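Local coordinates for putative acetamidase/formamidase (Yersinia enterocolitica subsp. palearctica serotype O:3, PDB 5UBU), which probably hydrolyses carbon-nitrogen bonds in linear amides other than peptides, as expected of an acetamidase/formamidase, and binds sodium ions, at residues 19-24 against 49-54; 91-96 against 243-248; 62-67 against 231-236. All coordinates share one frame; numbering follows the deposited sequence.

Contact 1: residues 19-24 against 49-54; sequences AGRKPV and TIEPGD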
# COMPACT_ATOMS: atom_id res chain seq x y z
N ALA B 19 -39.22 12.84 12.02
CA ALA B 19 -40.11 12.69 10.90
C ALA B 19 -41.50 13.21 11.30
O ALA B 19 -42.05 12.94 12.40
CB ALA B 19 -40.20 11.26 10.43
N GLY B 20 -42.05 14.02 10.43
CA GLY B 20 -43.40 14.60 10.65
C GLY B 20 -43.44 15.98 11.28
O GLY B 20 -44.47 16.64 11.23
N ARG B 21 -42.32 16.43 11.87
CA ARG B 21 -42.27 17.75 12.50
C ARG B 21 -42.25 18.91 11.52
O ARG B 21 -41.74 18.77 10.40
CB ARG B 21 -41.01 17.90 13.36
CG ARG B 21 -40.95 17.05 14.60
CD ARG B 21 -39.67 17.28 15.41
NE ARG B 21 -39.46 18.68 15.80
CZ ARG B 21 -38.67 19.56 15.18
NH1 ARG B 21 -38.57 20.80 15.65
NH2 ARG B 21 -37.96 19.23 14.10
N LYS B 22 -42.84 20.04 11.94
CA LYS B 22 -42.78 21.26 11.17
C LYS B 22 -41.39 21.72 11.59
O LYS B 22 -41.18 22.13 12.74
CB LYS B 22 -43.84 22.28 11.59
CG LYS B 22 -43.80 23.57 10.77
CD LYS B 22 -44.62 24.67 11.42
CE LYS B 22 -44.40 26.00 10.73
NZ LYS B 22 -45.16 27.07 11.44
N PRO B 23 -40.42 21.66 10.67
CA PRO B 23 -39.08 22.02 11.08
C PRO B 23 -38.81 23.50 11.26
O PRO B 23 -39.45 24.34 10.62
CB PRO B 23 -38.23 21.50 9.92
CG PRO B 23 -39.10 21.69 8.73
CD PRO B 23 -40.52 21.52 9.21
N VAL B 24 -37.89 23.80 12.17
CA VAL B 24 -37.43 25.15 12.42
C VAL B 24 -36.22 25.29 11.49
O VAL B 24 -35.37 24.40 11.44
CB VAL B 24 -37.01 25.36 13.89
CG1 VAL B 24 -36.42 26.76 14.10
CG2 VAL B 24 -38.18 25.14 14.83
N THR B 49 -27.81 24.84 18.21
CA THR B 49 -28.46 23.65 18.75
C THR B 49 -29.79 23.51 18.04
O THR B 49 -30.57 24.48 17.98
CB THR B 49 -28.66 23.73 20.28
OG1 THR B 49 -27.40 23.95 20.92
CG2 THR B 49 -29.29 22.45 20.81
N ILE B 50 -30.06 22.33 17.49
CA ILE B 50 -31.30 22.09 16.75
C ILE B 50 -32.04 20.83 17.22
O ILE B 50 -31.49 19.99 17.93
CB ILE B 50 -31.01 21.92 15.24
CG1 ILE B 50 -30.19 20.66 14.96
CG2 ILE B 50 -30.28 23.15 14.68
CD1 ILE B 50 -29.93 20.43 13.49
N GLU B 51 -33.30 20.73 16.79
CA GLU B 51 -34.13 19.57 17.08
C GLU B 51 -34.02 18.62 15.87
O GLU B 51 -33.84 19.08 14.74
CB GLU B 51 -35.59 19.99 17.27
CG GLU B 51 -35.86 20.82 18.52
CD GLU B 51 -35.72 20.02 19.79
OE1 GLU B 51 -35.74 18.77 19.75
OE2 GLU B 51 -35.63 20.63 20.88
N PRO B 52 -34.10 17.30 16.11
CA PRO B 52 -34.05 16.39 14.97
C PRO B 52 -35.21 16.71 14.03
O PRO B 52 -36.34 16.86 14.48
CB PRO B 52 -34.22 15.00 15.60
CG PRO B 52 -33.74 15.16 16.99
CD PRO B 52 -34.12 16.56 17.39
N GLY B 53 -34.91 16.84 12.74
CA GLY B 53 -35.92 17.17 11.74
C GLY B 53 -35.80 18.60 11.24
O GLY B 53 -36.35 18.93 10.21
N ASP B 54 -35.10 19.45 12.00
CA ASP B 54 -34.89 20.85 11.62
C ASP B 54 -34.01 21.00 10.38
O ASP B 54 -33.25 20.10 10.03
CB ASP B 54 -34.23 21.66 12.75
CG ASP B 54 -35.17 22.00 13.89
OD1 ASP B 54 -36.38 21.71 13.81
OD2 ASP B 54 -34.68 22.59 14.88
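Pro23 and Asp54 bring the two backbones closest, their CA atoms lying 4.4 Å apart. Residues 19-24 run without regular structure toward strand 25-28, whereas residues 49-54 leave strand 48-50 and fold at once into a type II beta turn from Glu51 to Asp54. Asp54 N closes this turn on Glu51 O at 3.0 Å, with Pro52 and Gly53 at its corners; the positive phi of Gly53 suits the third position of such a turn.

The Asp54 carboxylate joins the segments. Its OD1 takes three N-H groups: Arg21 NH1 and Arg21 NH2, each at 3.0 Å from Asp54 OD1 in an end-on salt bridge, and Val24 N, 3.1 Å from the same oxygen in a nearly straight bond (171°) that arrives from above the carboxylate plane. Arg21 reaches it with a chain bent at chi3 (56°), which turns NE aside from the extended course. OD1 lies close to the guanidinium plane, yet the two flat groups are tilted by 50°. Asp54 OD2 serves its own turn, accepting Glu51 N at 3.0 Å, which comes in over the face opposite to Val24 N, and also pairs with His26.

The contact lies at the start of a parallel strand pair: just beyond it, strands 25-28 and 55-59 run side by side in the large mixed sheet, and Val24 already bonds to the backbone of Arg55.

One face of the Arg21 guanidinium is covered near its rim by Glu51 CB, 3.5 Å from Arg21 NH1. The Glu51 side chain crosses that of Arg21 at about a right angle and leads away, its OE2 bonding to Asn94. Beside the Asp54 backbone, Pro23 CB rests against Gly53 O, while the Val24 side chain lies alongside the carboxylate, pointing the same way.

Contact 2: residues 91-96 against 243-248; sequences IMINGA and IKVDLI
Leu247 lays its CD2 methyl over one face of the Gly95-Ala96 peptide, 3.6 Å from Ala96 N and 3.8 Å from Gly95 C. In the same peptide, Ala96 N is bonded to Ile93 O, closing the type II turn from Ile93 to Ala96. The other Leu247 methyl, CD1, meets Ala96 CB at 3.7 Å, so both branches lie on the same side of the peptide that ends the turn. The Leu247 side chain leaves the strand toward residues 91-96, with CG anti to the backbone N (chi1 -178°).

Two residues back from Leu247, Val245 CG1 meets Ile93 CG1, at the end of strand 87-93, at 3.7 Å. Here strand 87-93 of one mixed sheet packs on strand 239-248 of another, and Ile102 on neighbouring strand 101-111 contacts Ile93, Ala96, Val245 and Leu247, filling in the same apolar layer.

Asp246 points away from this interface; its OD1 offers the anti lone pair to Leu247 N at 2.7 Å and also accepts Gly18 N. Asp246 OD1 and Ala96 N thus find partners away from the partner segment, and the segments meet through methyl and methylene groups, consistent with a buried join between sheets.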
# COMPACT_ATOMS: atom_id res chain seq x y z
N ILE B 91 -22.70 21.74 15.24
CA ILE B 91 -24.15 21.86 15.39
C ILE B 91 -24.56 20.76 16.36
O ILE B 91 -24.12 19.62 16.21
CB ILE B 91 -24.86 21.68 14.04
CG1 ILE B 91 -24.38 22.75 13.05
CG2 ILE B 91 -26.38 21.74 14.21
CD1 ILE B 91 -24.99 22.67 11.67
N MSE B 92 -25.39 21.08 17.34
CA MSE B 92 -25.84 20.09 18.33
C MSE B 92 -27.23 19.62 18.04
O MSE B 92 -28.11 20.42 17.75
CB MSE B 92 -25.84 20.69 19.74
CG MSE B 92 -24.54 21.44 20.06
SE MSE B 92 -23.02 20.19 20.21
CE MSE B 92 -23.31 19.51 22.04
N ILE B 93 -27.44 18.30 18.08
CA ILE B 93 -28.75 17.73 17.83
C ILE B 93 -29.28 17.26 19.19
O ILE B 93 -28.65 16.44 19.86
CB ILE B 93 -28.73 16.56 16.81
CG1 ILE B 93 -28.26 17.04 15.42
CG2 ILE B 93 -30.13 15.97 16.66
CD1 ILE B 93 -26.80 17.41 15.31
N ASN B 94 -30.43 17.80 19.58
CA ASN B 94 -31.06 17.48 20.85
C ASN B 94 -31.41 15.99 20.95
O ASN B 94 -32.19 15.47 20.15
CB ASN B 94 -32.34 18.34 21.02
CG ASN B 94 -32.96 18.21 22.40
OD1 ASN B 94 -32.40 17.58 23.29
ND2 ASN B 94 -34.11 18.81 22.59
N GLY B 95 -30.84 15.33 21.96
CA GLY B 95 -31.07 13.91 22.22
C GLY B 95 -30.00 12.96 21.70
O GLY B 95 -29.95 11.80 22.10
N ALA B 96 -29.13 13.45 20.81
CA ALA B 96 -28.07 12.61 20.23
C ALA B 96 -27.06 12.15 21.28
O ALA B 96 -26.59 12.94 22.10
CB ALA B 96 -27.36 13.35 19.11
N ILE B 243 -29.49 21.92 4.47
CA ILE B 243 -29.58 20.53 4.91
C ILE B 243 -30.73 20.30 5.88
O ILE B 243 -31.24 21.25 6.50
CB ILE B 243 -28.28 20.07 5.62
CG1 ILE B 243 -27.99 20.92 6.86
CG2 ILE B 243 -27.10 20.16 4.66
CD1 ILE B 243 -26.74 20.52 7.61
N LYS B 244 -31.16 19.04 5.99
CA LYS B 244 -32.21 18.63 6.93
C LYS B 244 -31.48 17.57 7.76
O LYS B 244 -30.99 16.58 7.23
CB LYS B 244 -33.43 18.03 6.21
CG LYS B 244 -34.77 18.22 6.91
CD LYS B 244 -35.78 17.08 6.74
CE LYS B 244 -37.20 17.50 7.10
NZ LYS B 244 -38.06 16.33 7.43
N VAL B 245 -31.39 17.80 9.06
CA VAL B 245 -30.69 16.90 9.97
C VAL B 245 -31.69 16.18 10.86
O VAL B 245 -32.53 16.83 11.49
CB VAL B 245 -29.70 17.69 10.84
CG1 VAL B 245 -28.92 16.76 11.77
CG2 VAL B 245 -28.75 18.50 9.95
N ASP B 246 -31.61 14.85 10.93
CA ASP B 246 -32.53 14.09 11.76
C ASP B 246 -31.67 13.11 12.59
O ASP B 246 -30.44 13.05 12.41
CB ASP B 246 -33.61 13.41 10.92
CG ASP B 246 -34.92 13.12 11.72
OD1 ASP B 246 -34.87 12.90 12.95
OD2 ASP B 246 -36.01 13.12 11.09
N LEU B 247 -32.31 12.39 13.51
CA LEU B 247 -31.61 11.49 14.41
C LEU B 247 -32.24 10.11 14.45
O LEU B 247 -33.45 9.98 14.63
CB LEU B 247 -31.66 12.08 15.81
CG LEU B 247 -30.97 11.36 16.96
CD1 LEU B 247 -29.47 11.34 16.75
CD2 LEU B 247 -31.31 12.04 18.27
N ILE B 248 -31.41 9.08 14.27
CA ILE B 248 -31.84 7.68 14.33
C ILE B 248 -31.24 7.13 15.61
O ILE B 248 -30.03 7.16 15.81
CB ILE B 248 -31.37 6.86 13.11
CG1 ILE B 248 -32.02 7.40 11.82
CG2 ILE B 248 -31.74 5.39 13.29
CD1 ILE B 248 -31.38 6.89 10.55

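Contact 3: residues 62-67 against 231-236; sequences DAFEGA and CGTAVE. With NA (sodium ion), chain G.
Glu236 OE2, which packs against Ala63 CB at 3.5 Å, binds a sodium ion at 2.2 Å and lies within 2.9 Å of a water. Glu236 OE1 holds the same ion at 2.2 Å, making the carboxylate a bidentate ligand. Ala234 N donates to Glu236 OE1 at 3.1 Å from above the carboxylate plane. The contact thus forms one wall of a metal site in the acetamidase/formamidase fold: Asp220 and His222 bind this sodium too, and Asp220 is shared with a second sodium held by Asn193 and Asp195. Such a paired site is consistent with the amide hydrolysis assigned to the family, though that role is inferred.

The bend at chi2 of Glu236 (-63°) turns CD aside from the extended course. Its CG and CB lie against Phe64, CG being 3.8 Å from Phe64 CE2, with ring and carboxylate planes nearly perpendicular (81°). The water near OE2 also approaches Ala63 N, a weak bond. A second water stands between Asp62 OD2 and Glu236 O, so that water as well as carbon joins the two loops.

Asp62 in turn shapes its own loop, which makes overlapping type I and type I' turns: its OD1 receives a straight bond from Gly66 N at 2.9 Å and a weak one from Phe64 N. On the far loop, Thr233 OG1 bonds to Ala121 N, and Thr233 O to Ser304 of the second subunit, bringing the subunit interface close to the metal. Thr233 CG2, meanwhile, sits at the edge of the Phe64 ring, 4.1 Å from CZ.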
# COMPACT_ATOMS: atom_id res chain seq x y z
N ASP B 62 -14.96 28.61 1.21
CA ASP B 62 -14.21 27.70 0.36
C ASP B 62 -13.07 27.04 1.14
O ASP B 62 -12.76 27.44 2.26
CB ASP B 62 -13.72 28.39 -0.94
CG ASP B 62 -12.58 29.41 -0.73
OD1 ASP B 62 -11.89 29.36 0.31
OD2 ASP B 62 -12.33 30.24 -1.64
N ALA B 63 -12.44 26.04 0.54
CA ALA B 63 -11.34 25.31 1.17
C ALA B 63 -10.14 26.16 1.60
O ALA B 63 -9.38 25.76 2.49
CB ALA B 63 -10.87 24.21 0.24
N PHE B 64 -9.97 27.33 0.99
CA PHE B 64 -8.84 28.22 1.30
C PHE B 64 -9.24 29.39 2.20
O PHE B 64 -8.42 30.26 2.50
CB PHE B 64 -8.25 28.75 -0.02
CG PHE B 64 -8.11 27.69 -1.09
CD1 PHE B 64 -7.20 26.65 -0.93
CD2 PHE B 64 -8.91 27.72 -2.23
CE1 PHE B 64 -7.08 25.67 -1.91
CE2 PHE B 64 -8.79 26.74 -3.20
CZ PHE B 64 -7.88 25.71 -3.04
N GLU B 65 -10.49 29.38 2.65
CA GLU B 65 -11.08 30.43 3.49
C GLU B 65 -10.88 31.81 2.84
O GLU B 65 -10.48 32.77 3.49
CB GLU B 65 -10.56 30.36 4.94
CG GLU B 65 -11.46 31.11 5.93
CD GLU B 65 -11.10 30.93 7.39
OE1 GLU B 65 -12.00 31.12 8.24
OE2 GLU B 65 -9.94 30.58 7.70
N GLY B 66 -11.15 31.87 1.53
CA GLY B 66 -11.03 33.09 0.74
C GLY B 66 -9.63 33.66 0.55
O GLY B 66 -9.48 34.77 0.03
N ALA B 67 -8.60 32.90 0.93
CA ALA B 67 -7.21 33.39 0.81
C ALA B 67 -6.73 33.54 -0.63
O ALA B 67 -5.79 34.30 -0.88
CB ALA B 67 -6.27 32.47 1.57
N CYS B 231 -5.73 16.09 -8.79
CA CYS B 231 -4.72 17.17 -8.66
C CYS B 231 -4.59 17.72 -7.24
O CYS B 231 -3.70 18.53 -6.97
CB CYS B 231 -4.97 18.32 -9.63
SG CYS B 231 -6.26 19.48 -9.14
N GLY B 232 -5.48 17.27 -6.34
CA GLY B 232 -5.47 17.71 -4.94
C GLY B 232 -6.70 18.51 -4.58
O GLY B 232 -7.15 18.47 -3.43
N THR B 233 -7.25 19.23 -5.56
CA THR B 233 -8.45 20.05 -5.34
C THR B 233 -9.47 19.90 -6.46
O THR B 233 -9.14 19.59 -7.60
CB THR B 233 -8.11 21.56 -5.26
OG1 THR B 233 -7.71 22.06 -6.54
CG2 THR B 233 -7.00 21.84 -4.25
N ALA B 234 -10.72 20.14 -6.10
CA ALA B 234 -11.83 20.11 -7.04
C ALA B 234 -12.06 21.59 -7.35
O ALA B 234 -11.12 22.38 -7.29
CB ALA B 234 -13.04 19.50 -6.37
N VAL B 235 -13.28 21.96 -7.74
CA VAL B 235 -13.60 23.37 -7.96
C VAL B 235 -14.17 23.81 -6.61
O VAL B 235 -15.34 23.63 -6.34
CB VAL B 235 -14.57 23.61 -9.14
CG1 VAL B 235 -15.02 25.07 -9.18
CG2 VAL B 235 -13.91 23.21 -10.46
N GLU B 236 -13.29 24.37 -5.78
CA GLU B 236 -13.63 24.82 -4.44
C GLU B 236 -14.42 26.13 -4.48
O GLU B 236 -14.01 27.09 -5.15
CB GLU B 236 -12.35 25.09 -3.65
CG GLU B 236 -11.30 23.98 -3.69
CD GLU B 236 -11.75 22.68 -3.07
OE1 GLU B 236 -11.12 21.64 -3.39
OE2 GLU B 236 -12.72 22.69 -2.28
NA NA G . -11.97 20.71 -1.53
O HOH W 1 -13.46 29.99 -4.06
O HOH W 2 -14.33 24.60 -0.75

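Contacts 1 and 2 adjoin, with centres 8 Å apart, and share a sheet through neighbouring strands 48-50 and 87-93; Gly53 N probably bonds to Val245 O between them. Their chemistry divides with depth: the partly buried contact 1 relies on a salt bridge and a carboxylate gripped from several directions, whereas the buried contact 2 is apolar. Contact 3 is buried as well but polar, joining two loops through water and side-chain packing beside a sodium ion. It lies on the opposite side of the chain's centre from contact 2, with centres about 28 Å apart, and alone among the three reaches another subunit.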